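Local atomic coordinates of malonate decarboxylase subunit alpha (Acinetobacter baumannii ATCC 17978, PDB entry 6MPR), a protein that probably acts as the acyl-carrier-protein transferase subunit of malonate decarboxylase, exchanging acetyl for malonyl groups on the carrier. Residues A[43-48]-A[72-77]; A[51-56]-A[80-85]; A[104-109]-A[133-138]; A[113-118]-A[147-152]. All coordinates share one frame; numbering follows the deposited sequence.

Contact 1 of 4, residues A[43-48]-A[72-77]; sequences IPTQDI and ADFLSR
I48 and L75 bring the two backbones nearest, their CA atoms 8.0 Å apart, where the start of helix 48-55 faces the first turn of helix 73-79. At that spacing only side chains can join them, and F74 does most of the bridging. Its CG lies anti to the backbone N (chi1 176°), which extends the ring from helix 73-79 toward the loop that follows strand 42-43. Two methyls converge on the far ring carbon: T45 CG2 and I48 CG2 each stand 3.6 Å from F74 CZ, both approaching at a slant. T45 O adds a polar neighbour in the plane of the ring at its edge. The I48 and F74 side chains run past one another in opposite directions, whereas I48 meets L75 at about a right angle, its CD1 3.9 Å from L75 CD2. The hydroxyl of T45 serves a separate purpose, bonding to V224 O of the neighbouring strand. One turn along helix 73-79, R77 grips D73 side-on, with NE and NH2 both directed at OD2; the NH2 to OD2 bond of this salt bridge is 2.9 Å. V223, on strand 221-224, touches both F74 and L75. The contact thus exemplifies the apolar layer of a Rossmann-like alpha/beta fold, in which the start of helix 48-55, with the turn before it, meets helix 73-79 beside strand 221-224 of the parallel sheet.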
# COMPACT_ATOMS: atom_id res chain seq x y z
N ILE A 43 -33.07 8.07 -1.94
CA ILE A 43 -33.74 7.78 -3.21
C ILE A 43 -34.80 6.71 -2.96
O ILE A 43 -34.46 5.65 -2.43
CB ILE A 43 -32.75 7.29 -4.25
CG1 ILE A 43 -31.61 8.28 -4.49
CG2 ILE A 43 -33.48 6.94 -5.55
CD1 ILE A 43 -30.45 7.63 -5.22
N PRO A 44 -36.05 6.94 -3.34
CA PRO A 44 -37.04 5.85 -3.28
C PRO A 44 -36.59 4.69 -4.14
O PRO A 44 -36.07 4.87 -5.24
CB PRO A 44 -38.32 6.51 -3.83
CG PRO A 44 -38.10 7.96 -3.64
CD PRO A 44 -36.64 8.19 -3.83
N THR A 45 -36.75 3.47 -3.61
CA THR A 45 -36.26 2.29 -4.30
C THR A 45 -36.79 2.21 -5.72
O THR A 45 -36.05 1.89 -6.66
CB THR A 45 -36.65 1.04 -3.50
OG1 THR A 45 -36.11 1.17 -2.18
CG2 THR A 45 -36.10 -0.24 -4.14
N GLN A 46 -38.06 2.57 -5.90
CA GLN A 46 -38.70 2.46 -7.21
C GLN A 46 -38.13 3.45 -8.23
O GLN A 46 -38.33 3.26 -9.43
CB GLN A 46 -40.21 2.67 -7.05
CG GLN A 46 -40.61 3.93 -6.28
CD GLN A 46 -40.65 3.73 -4.76
OE1 GLN A 46 -39.91 2.93 -4.20
NE2 GLN A 46 -41.53 4.48 -4.10
N ASP A 47 -37.41 4.48 -7.78
CA ASP A 47 -36.98 5.55 -8.67
C ASP A 47 -35.50 5.50 -9.02
O ASP A 47 -34.96 6.49 -9.53
CB ASP A 47 -37.31 6.91 -8.05
CG ASP A 47 -38.79 7.10 -7.81
OD1 ASP A 47 -39.61 6.63 -8.64
OD2 ASP A 47 -39.14 7.73 -6.80
N ILE A 48 -34.84 4.38 -8.77
CA ILE A 48 -33.38 4.32 -8.88
C ILE A 48 -32.92 4.51 -10.33
O ILE A 48 -31.91 5.17 -10.58
CB ILE A 48 -32.86 3.00 -8.27
CG1 ILE A 48 -31.32 2.96 -8.26
CG2 ILE A 48 -33.43 1.78 -9.00
CD1 ILE A 48 -30.68 4.04 -7.43
N ALA A 72 -22.82 -4.62 -4.84
CA ALA A 72 -23.94 -3.67 -4.88
C ALA A 72 -24.86 -4.08 -6.04
O ALA A 72 -24.97 -3.41 -7.07
CB ALA A 72 -23.42 -2.25 -5.04
N ASP A 73 -25.50 -5.23 -5.87
CA ASP A 73 -26.16 -5.84 -7.03
C ASP A 73 -27.46 -5.16 -7.40
O ASP A 73 -27.88 -5.22 -8.57
CB ASP A 73 -26.39 -7.34 -6.79
CG ASP A 73 -27.41 -7.62 -5.71
OD1 ASP A 73 -27.15 -7.31 -4.52
OD2 ASP A 73 -28.49 -8.15 -6.06
N PHE A 74 -28.12 -4.49 -6.46
CA PHE A 74 -29.27 -3.66 -6.83
C PHE A 74 -28.83 -2.52 -7.73
O PHE A 74 -29.47 -2.24 -8.76
CB PHE A 74 -29.95 -3.14 -5.57
CG PHE A 74 -31.09 -2.20 -5.82
CD1 PHE A 74 -32.22 -2.63 -6.50
CD2 PHE A 74 -31.03 -0.91 -5.36
CE1 PHE A 74 -33.29 -1.76 -6.71
CE2 PHE A 74 -32.08 -0.03 -5.58
CZ PHE A 74 -33.21 -0.46 -6.25
N LEU A 75 -27.72 -1.86 -7.40
CA LEU A 75 -27.24 -0.76 -8.24
C LEU A 75 -26.75 -1.27 -9.59
O LEU A 75 -27.01 -0.65 -10.62
CB LEU A 75 -26.14 0.04 -7.53
CG LEU A 75 -26.55 0.76 -6.25
CD1 LEU A 75 -25.37 1.54 -5.63
CD2 LEU A 75 -27.75 1.67 -6.50
N SER A 76 -26.04 -2.41 -9.61
CA SER A 76 -25.55 -2.92 -10.89
C SER A 76 -26.69 -3.42 -11.77
O SER A 76 -26.70 -3.15 -12.97
CB SER A 76 -24.49 -4.01 -10.67
OG SER A 76 -24.99 -5.09 -9.90
N ARG A 77 -27.68 -4.13 -11.19
CA ARG A 77 -28.83 -4.55 -11.98
C ARG A 77 -29.60 -3.34 -12.50
O ARG A 77 -30.09 -3.34 -13.64
CB ARG A 77 -29.77 -5.45 -11.16
CG ARG A 77 -29.23 -6.86 -10.91
CD ARG A 77 -30.23 -7.73 -10.14
NE ARG A 77 -30.15 -7.54 -8.69
CZ ARG A 77 -31.08 -6.92 -7.97
NH1 ARG A 77 -32.16 -6.42 -8.55
NH2 ARG A 77 -30.94 -6.79 -6.65

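Contact 2 of 4, residues A[51-56]-A[80-85]; sequences VLETLI and AQTNPD
N83 N donates to E53 OE1 over 2.8 Å with an N-H...O angle of 156°, the shortest polar bond between helix 48-55 and the loop after helix 73-79. The donor reaches OE1 on the anti side of the carboxylate, 22° out of its plane. E53 is extended beyond CG, and this straight reach takes its carboxylate across to the loop; OE1 then lies 3.4 Å from N83 CB. Nearer the backbone, the aliphatic part of the glutamate runs alongside T82 in the opposite direction, E53 CG standing 3.8 Å from T82 CB. T82 presents its methyl to the helix as well: CG2 comes within 4.1 Å of L52 CB. With chi1 at 58°, T82 OG1 sits between the backbone N and the carbonyl carbon, and it is bonded back to L79 O at the end of helix 73-79. N83 spends its own side chain on the loop. OD1 accepts from D85 N, two residues on, at 2.9 Å, an Asx turn; the donor lies above the carbonyl plane. The chemistry implies a division of labour: a carboxylate from the helix satisfies an amide of an irregular segment and, with the Asx turn and the T82 bond to L79 O, probably steadies its path, while T82 CB and CG2 pack against E53 CG and L52 CB. Accepting an N-H would be expected to favour the ionised form of E53.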
# COMPACT_ATOMS: atom_id res chain seq x y z
N VAL A 51 -32.99 8.09 -11.41
CA VAL A 51 -31.99 8.87 -10.71
C VAL A 51 -30.59 8.56 -11.24
O VAL A 51 -29.76 9.46 -11.39
CB VAL A 51 -32.10 8.65 -9.19
CG1 VAL A 51 -30.91 9.29 -8.48
CG2 VAL A 51 -33.41 9.23 -8.66
N LEU A 52 -30.30 7.28 -11.55
CA LEU A 52 -29.02 6.95 -12.18
C LEU A 52 -28.83 7.69 -13.50
O LEU A 52 -27.74 8.20 -13.79
CB LEU A 52 -28.89 5.43 -12.42
CG LEU A 52 -28.74 4.55 -11.18
CD1 LEU A 52 -28.73 3.07 -11.55
CD2 LEU A 52 -27.47 4.89 -10.40
N GLU A 53 -29.89 7.75 -14.33
CA GLU A 53 -29.85 8.48 -15.59
C GLU A 53 -29.71 9.98 -15.41
O GLU A 53 -29.45 10.69 -16.40
CB GLU A 53 -31.12 8.17 -16.39
CG GLU A 53 -31.18 6.76 -16.93
CD GLU A 53 -32.52 6.43 -17.55
OE1 GLU A 53 -32.61 5.35 -18.18
OE2 GLU A 53 -33.48 7.24 -17.42
N THR A 54 -29.92 10.49 -14.20
CA THR A 54 -29.80 11.91 -13.90
C THR A 54 -28.42 12.24 -13.34
O THR A 54 -27.86 13.29 -13.66
CB THR A 54 -30.87 12.32 -12.88
OG1 THR A 54 -32.16 11.94 -13.36
CG2 THR A 54 -30.84 13.82 -12.61
N LEU A 55 -27.87 11.36 -12.51
CA LEU A 55 -26.62 11.62 -11.81
C LEU A 55 -25.39 11.19 -12.61
O LEU A 55 -24.29 11.73 -12.39
CB LEU A 55 -26.61 10.90 -10.46
CG LEU A 55 -27.65 11.41 -9.47
CD1 LEU A 55 -27.63 10.57 -8.24
CD2 LEU A 55 -27.38 12.87 -9.12
N ILE A 56 -25.53 10.23 -13.50
CA ILE A 56 -24.42 9.72 -14.31
C ILE A 56 -24.49 10.37 -15.68
O ILE A 56 -25.58 10.65 -16.20
CB ILE A 56 -24.46 8.18 -14.42
CG1 ILE A 56 -24.52 7.54 -13.03
CG2 ILE A 56 -23.26 7.66 -15.21
CD1 ILE A 56 -24.65 6.04 -13.10
N ALA A 80 -27.74 -1.56 -15.42
CA ALA A 80 -27.91 -2.31 -16.66
C ALA A 80 -29.30 -2.14 -17.28
O ALA A 80 -29.50 -2.58 -18.41
CB ALA A 80 -27.63 -3.79 -16.42
N GLN A 81 -30.25 -1.53 -16.56
CA GLN A 81 -31.59 -1.24 -17.09
C GLN A 81 -31.76 0.20 -17.54
O GLN A 81 -32.85 0.57 -18.00
CB GLN A 81 -32.65 -1.58 -16.05
CG GLN A 81 -32.68 -3.04 -15.65
CD GLN A 81 -32.92 -3.96 -16.84
OE1 GLN A 81 -33.83 -3.71 -17.65
NE2 GLN A 81 -32.11 -5.00 -16.97
N THR A 82 -30.72 1.03 -17.44
CA THR A 82 -30.83 2.41 -17.91
C THR A 82 -30.85 2.46 -19.43
O THR A 82 -30.50 1.50 -20.13
CB THR A 82 -29.69 3.27 -17.35
OG1 THR A 82 -28.42 2.72 -17.75
CG2 THR A 82 -29.75 3.34 -15.83
N ASN A 83 -31.27 3.61 -19.93
CA ASN A 83 -31.41 3.86 -21.37
C ASN A 83 -30.04 4.12 -21.97
O ASN A 83 -29.38 5.10 -21.58
CB ASN A 83 -32.32 5.06 -21.57
CG ASN A 83 -32.67 5.30 -23.04
OD1 ASN A 83 -31.98 4.84 -23.95
ND2 ASN A 83 -33.73 6.06 -23.27
N PRO A 84 -29.55 3.30 -22.90
CA PRO A 84 -28.21 3.55 -23.46
C PRO A 84 -28.14 4.80 -24.33
O PRO A 84 -27.03 5.27 -24.60
CB PRO A 84 -27.92 2.27 -24.27
CG PRO A 84 -28.89 1.24 -23.74
CD PRO A 84 -30.12 2.02 -23.37
N ASP A 85 -29.27 5.37 -24.76
CA ASP A 85 -29.22 6.68 -25.42
C ASP A 85 -28.89 7.79 -24.43
O ASP A 85 -28.49 8.89 -24.86
CB ASP A 85 -30.55 6.99 -26.10
CG ASP A 85 -30.84 6.05 -27.24
OD1 ASP A 85 -29.88 5.63 -27.92
OD2 ASP A 85 -32.02 5.73 -27.45

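Contact 3 of 4, residues A[104-109]-A[133-138]; sequences DLFEKG and GLLEIG
F106 points from the last turn of helix 100-107 toward L134 and L135. Its CB starts against the backbone, 3.6 Å from L134 O. CG comes under the methyl L135 CD1, and at F106 CD2 the ring has two neighbours of different kinds: L134 O at its edge, near the ring plane, 3.7 Å from CD2, and L135 CG over the face, 3.9 Å from the same atom. CE2 likewise lies near L135 CG, whereas CD1 and CE1, on the other side of the ring, lie near L135 CD1. L135 thus sits over the centre of one face of the F106 ring, its CD1 3.9 Å from the centroid and 9° off the normal, a nearly axial CH-pi contact. L135 achieves this with CG anti to its backbone N (chi1 -173°). L134 packs instead on the helix backbone: its CB lies 3.7 Å from F106 O and its CD1 4.0 Å from E107 CA. The polar end of E107 turns to R125, which also pairs with D104 and so ties this helix to helix 125-131. Both connections leave their helices through Schellman motifs, at G109 and at G133. M92, A111 and L114 also touch F106. Here helix 100-107 of one beta-alpha-beta unit packs on the chain leading into strand 136-140 of the following unit, the outermost strand of the parallel sheet within this chain.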
# COMPACT_ATOMS: atom_id res chain seq x y z
N ASP A 104 -23.12 -7.42 -18.91
CA ASP A 104 -24.25 -6.95 -19.71
C ASP A 104 -24.13 -5.46 -20.03
O ASP A 104 -24.62 -5.01 -21.08
CB ASP A 104 -25.58 -7.21 -18.98
CG ASP A 104 -25.89 -8.70 -18.78
OD1 ASP A 104 -25.19 -9.57 -19.35
OD2 ASP A 104 -26.85 -8.99 -18.03
N LEU A 105 -23.48 -4.67 -19.16
CA LEU A 105 -23.30 -3.25 -19.45
C LEU A 105 -22.58 -3.02 -20.77
O LEU A 105 -22.87 -2.07 -21.50
CB LEU A 105 -22.51 -2.57 -18.33
CG LEU A 105 -23.16 -2.55 -16.95
CD1 LEU A 105 -22.14 -2.12 -15.90
CD2 LEU A 105 -24.38 -1.61 -16.97
N PHE A 106 -21.61 -3.88 -21.09
CA PHE A 106 -20.86 -3.71 -22.33
C PHE A 106 -21.63 -4.25 -23.52
O PHE A 106 -21.68 -3.60 -24.57
CB PHE A 106 -19.49 -4.38 -22.19
CG PHE A 106 -18.67 -3.79 -21.06
CD1 PHE A 106 -18.80 -4.26 -19.76
CD2 PHE A 106 -17.79 -2.75 -21.31
CE1 PHE A 106 -18.06 -3.70 -18.72
CE2 PHE A 106 -17.05 -2.19 -20.29
CZ PHE A 106 -17.19 -2.67 -18.98
N GLU A 107 -22.25 -5.41 -23.36
CA GLU A 107 -23.12 -5.92 -24.42
C GLU A 107 -24.20 -4.91 -24.79
O GLU A 107 -24.50 -4.73 -25.97
CB GLU A 107 -23.75 -7.23 -23.98
CG GLU A 107 -24.47 -7.98 -25.07
CD GLU A 107 -24.94 -9.33 -24.61
OE1 GLU A 107 -24.35 -9.85 -23.64
OE2 GLU A 107 -25.90 -9.87 -25.20
N LYS A 108 -24.76 -4.22 -23.80
CA LYS A 108 -25.88 -3.32 -24.04
C LYS A 108 -25.46 -1.94 -24.52
O LYS A 108 -26.33 -1.11 -24.80
CB LYS A 108 -26.74 -3.19 -22.77
CG LYS A 108 -27.51 -4.44 -22.39
CD LYS A 108 -28.30 -4.26 -21.11
CE LYS A 108 -29.35 -5.35 -20.97
NZ LYS A 108 -30.12 -5.23 -19.71
N GLY A 109 -24.16 -1.65 -24.60
CA GLY A 109 -23.73 -0.34 -25.05
C GLY A 109 -23.78 0.73 -24.00
O GLY A 109 -23.69 1.92 -24.33
N GLY A 133 -15.58 -6.18 -29.99
CA GLY A 133 -15.46 -4.73 -30.01
C GLY A 133 -16.34 -3.98 -29.04
O GLY A 133 -16.47 -2.76 -29.17
N LEU A 134 -16.94 -4.66 -28.07
CA LEU A 134 -17.84 -4.03 -27.11
C LEU A 134 -17.17 -3.69 -25.79
O LEU A 134 -17.76 -2.97 -24.98
CB LEU A 134 -19.06 -4.93 -26.86
CG LEU A 134 -19.94 -5.14 -28.10
CD1 LEU A 134 -20.99 -6.21 -27.84
CD2 LEU A 134 -20.60 -3.84 -28.54
N LEU A 135 -15.96 -4.19 -25.55
CA LEU A 135 -15.26 -3.96 -24.29
C LEU A 135 -13.83 -3.60 -24.62
O LEU A 135 -13.16 -4.32 -25.36
CB LEU A 135 -15.34 -5.21 -23.39
CG LEU A 135 -14.79 -5.09 -21.96
CD1 LEU A 135 -15.48 -6.04 -20.99
CD2 LEU A 135 -13.28 -5.35 -21.93
N GLU A 136 -13.36 -2.47 -24.08
CA GLU A 136 -12.00 -1.99 -24.28
C GLU A 136 -11.29 -2.05 -22.93
O GLU A 136 -11.63 -1.29 -22.03
CB GLU A 136 -11.99 -0.56 -24.83
CG GLU A 136 -12.68 -0.42 -26.20
CD GLU A 136 -12.90 1.03 -26.64
OE1 GLU A 136 -12.37 1.97 -25.99
OE2 GLU A 136 -13.63 1.24 -27.63
N ILE A 137 -10.32 -2.96 -22.80
CA ILE A 137 -9.57 -3.07 -21.56
C ILE A 137 -8.62 -1.90 -21.43
O ILE A 137 -7.90 -1.55 -22.37
CB ILE A 137 -8.80 -4.40 -21.49
CG1 ILE A 137 -9.76 -5.57 -21.43
CG2 ILE A 137 -7.94 -4.44 -20.22
CD1 ILE A 137 -10.39 -5.77 -20.06
N GLY A 138 -8.62 -1.26 -20.26
CA GLY A 138 -7.53 -0.38 -19.88
C GLY A 138 -6.35 -1.21 -19.43
O GLY A 138 -5.37 -1.38 -20.17

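Contact 4 of 4, residues A[113-118]-A[147-152]; sequences KLDFSF and YSRLVV
D115 and R149 meet across this contact in two ways, directly and through water. D115 OD1 and R149 NH1 form a long salt bridge of 3.9 Å, with the side chains crossing at about a right angle and the carboxylate and guanidinium planes 79° apart. R149 gets there through a bend in its chain, chi3 being 70°, which swings the guanidinium out of the line of its first carbons.

Water-mediated bonding is the closer connection. A water donates a hydrogen bond to D115 OD1 (2.7 Å) and accepts one from R149 NH1 (3.0 Å), lying in the guanidinium plane at its edge. It bridges the two groups, whose own nearest atoms stay farther apart than either of these bonds.

Further hydrogen bonds hold each group in place. D115 OD1 also pairs with A139 N, and OD2 with H91 NE2; R149 NH1 meets H141 NE2, and NH2 makes a salt bridge to D153.

Backbone bonds set the base of the arginine: R149 opens a type I turn closed by V152 N to R149 O at 3.1 Å. H403 of the second subunit packs against R149, which places the arginine at the subunit boundary. Chemically, the contact is a long, water-bridged ion pair embedded in a polar network: direct attraction at this separation is probably modest, and the orientation of both groups owes more to the water and their several other partners.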
# COMPACT_ATOMS: atom_id res chain seq x y z
N LYS A 113 -15.36 1.08 -21.65
CA LYS A 113 -14.03 0.85 -21.11
C LYS A 113 -14.11 0.15 -19.76
O LYS A 113 -15.05 0.35 -18.99
CB LYS A 113 -13.26 2.17 -20.95
CG LYS A 113 -13.01 2.93 -22.22
CD LYS A 113 -12.16 4.15 -21.91
CE LYS A 113 -12.05 5.10 -23.08
NZ LYS A 113 -11.23 6.27 -22.68
N LEU A 114 -13.10 -0.66 -19.48
CA LEU A 114 -13.06 -1.39 -18.21
C LEU A 114 -11.64 -1.39 -17.66
O LEU A 114 -10.70 -1.77 -18.36
CB LEU A 114 -13.54 -2.83 -18.39
CG LEU A 114 -13.42 -3.71 -17.14
CD1 LEU A 114 -14.38 -3.21 -16.02
CD2 LEU A 114 -13.68 -5.17 -17.49
N ASP A 115 -11.50 -0.96 -16.41
CA ASP A 115 -10.30 -1.18 -15.61
C ASP A 115 -10.71 -2.02 -14.41
O ASP A 115 -11.67 -1.67 -13.72
CB ASP A 115 -9.67 0.13 -15.15
CG ASP A 115 -8.81 0.78 -16.23
OD1 ASP A 115 -7.70 0.28 -16.50
OD2 ASP A 115 -9.27 1.76 -16.83
N PHE A 116 -10.00 -3.12 -14.17
CA PHE A 116 -10.43 -4.06 -13.13
C PHE A 116 -9.23 -4.78 -12.53
O PHE A 116 -8.10 -4.63 -12.99
CB PHE A 116 -11.46 -5.09 -13.67
CG PHE A 116 -10.87 -6.16 -14.57
CD1 PHE A 116 -10.48 -5.87 -15.86
CD2 PHE A 116 -10.75 -7.47 -14.12
CE1 PHE A 116 -9.96 -6.87 -16.70
CE2 PHE A 116 -10.23 -8.47 -14.93
CZ PHE A 116 -9.82 -8.16 -16.22
N SER A 117 -9.51 -5.55 -11.47
CA SER A 117 -8.49 -6.37 -10.82
C SER A 117 -8.78 -7.86 -10.88
O SER A 117 -7.89 -8.65 -11.23
CB SER A 117 -8.29 -5.93 -9.37
OG SER A 117 -7.32 -6.76 -8.74
N PHE A 118 -9.99 -8.30 -10.54
CA PHE A 118 -10.27 -9.73 -10.53
C PHE A 118 -11.40 -10.10 -11.49
O PHE A 118 -12.36 -9.35 -11.63
CB PHE A 118 -10.61 -10.24 -9.13
CG PHE A 118 -10.85 -11.73 -9.07
CD1 PHE A 118 -9.79 -12.62 -9.11
CD2 PHE A 118 -12.14 -12.22 -9.03
CE1 PHE A 118 -10.01 -13.98 -9.08
CE2 PHE A 118 -12.38 -13.60 -9.00
CZ PHE A 118 -11.32 -14.47 -9.03
N TYR A 147 -6.97 0.77 -6.50
CA TYR A 147 -7.41 1.84 -5.59
C TYR A 147 -6.52 3.07 -5.71
O TYR A 147 -6.99 4.21 -5.60
CB TYR A 147 -7.40 1.41 -4.12
CG TYR A 147 -8.09 0.11 -3.76
CD1 TYR A 147 -9.12 -0.40 -4.53
CD2 TYR A 147 -7.69 -0.60 -2.61
CE1 TYR A 147 -9.72 -1.60 -4.19
CE2 TYR A 147 -8.28 -1.80 -2.28
CZ TYR A 147 -9.29 -2.30 -3.07
OH TYR A 147 -9.91 -3.48 -2.75
N SER A 148 -5.22 2.85 -5.88
CA SER A 148 -4.27 3.96 -5.88
C SER A 148 -4.46 4.87 -7.08
O SER A 148 -4.18 6.06 -6.99
CB SER A 148 -2.84 3.43 -5.83
OG SER A 148 -2.42 3.00 -7.12
N ARG A 149 -4.92 4.32 -8.21
CA ARG A 149 -5.12 5.15 -9.39
C ARG A 149 -6.30 6.09 -9.24
O ARG A 149 -6.39 7.06 -10.01
CB ARG A 149 -5.32 4.25 -10.62
CG ARG A 149 -4.07 3.45 -10.94
CD ARG A 149 -4.19 2.77 -12.28
NE ARG A 149 -4.13 3.73 -13.38
CZ ARG A 149 -4.36 3.41 -14.65
NH1 ARG A 149 -4.70 2.18 -14.99
NH2 ARG A 149 -4.28 4.34 -15.60
N LEU A 150 -7.18 5.85 -8.26
CA LEU A 150 -8.34 6.71 -8.03
C LEU A 150 -7.98 8.12 -7.56
O LEU A 150 -8.87 8.98 -7.54
CB LEU A 150 -9.28 6.05 -7.01
CG LEU A 150 -9.78 4.64 -7.35
CD1 LEU A 150 -10.71 4.16 -6.23
CD2 LEU A 150 -10.50 4.60 -8.68
N VAL A 151 -6.74 8.38 -7.15
CA VAL A 151 -6.33 9.75 -6.82
C VAL A 151 -5.30 10.29 -7.80
O VAL A 151 -4.72 11.36 -7.57
CB VAL A 151 -5.84 9.88 -5.36
CG1 VAL A 151 -6.98 9.50 -4.38
CG2 VAL A 151 -4.58 9.06 -5.12
N VAL A 152 -5.07 9.59 -8.92
CA VAL A 152 -4.05 10.02 -9.88
C VAL A 152 -4.67 10.16 -11.26
O VAL A 152 -5.01 11.27 -11.68
CB VAL A 152 -2.84 9.06 -9.89
CG1 VAL A 152 -1.83 9.51 -10.97
CG2 VAL A 152 -2.17 9.01 -8.53
O HOH W 1 -5.69 1.58 -17.73

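All four contacts build on one parallel sheet, yet their chemistry shifts with position. Contact 1 is buried and apolar; contact 2, partly buried, joins the later part of helix 48-55 to the loop that follows helix 73-79, and the two touch where I43 packs on V51. Contact 3, partly buried, lies toward the opposite edge strand, 136-140, and likewise turns on a phenylalanine, here with a leucine over its face; K108 NZ and A80 O, 3.0 Å apart, tie it to contact 2. Contacts 3 and 4 share neighbouring strands 111-116 and 136-140. Contact 4, closest to the chain's centre, pairs opposite charges through a water, whereas contact 2 sets a carboxylate against a backbone amide.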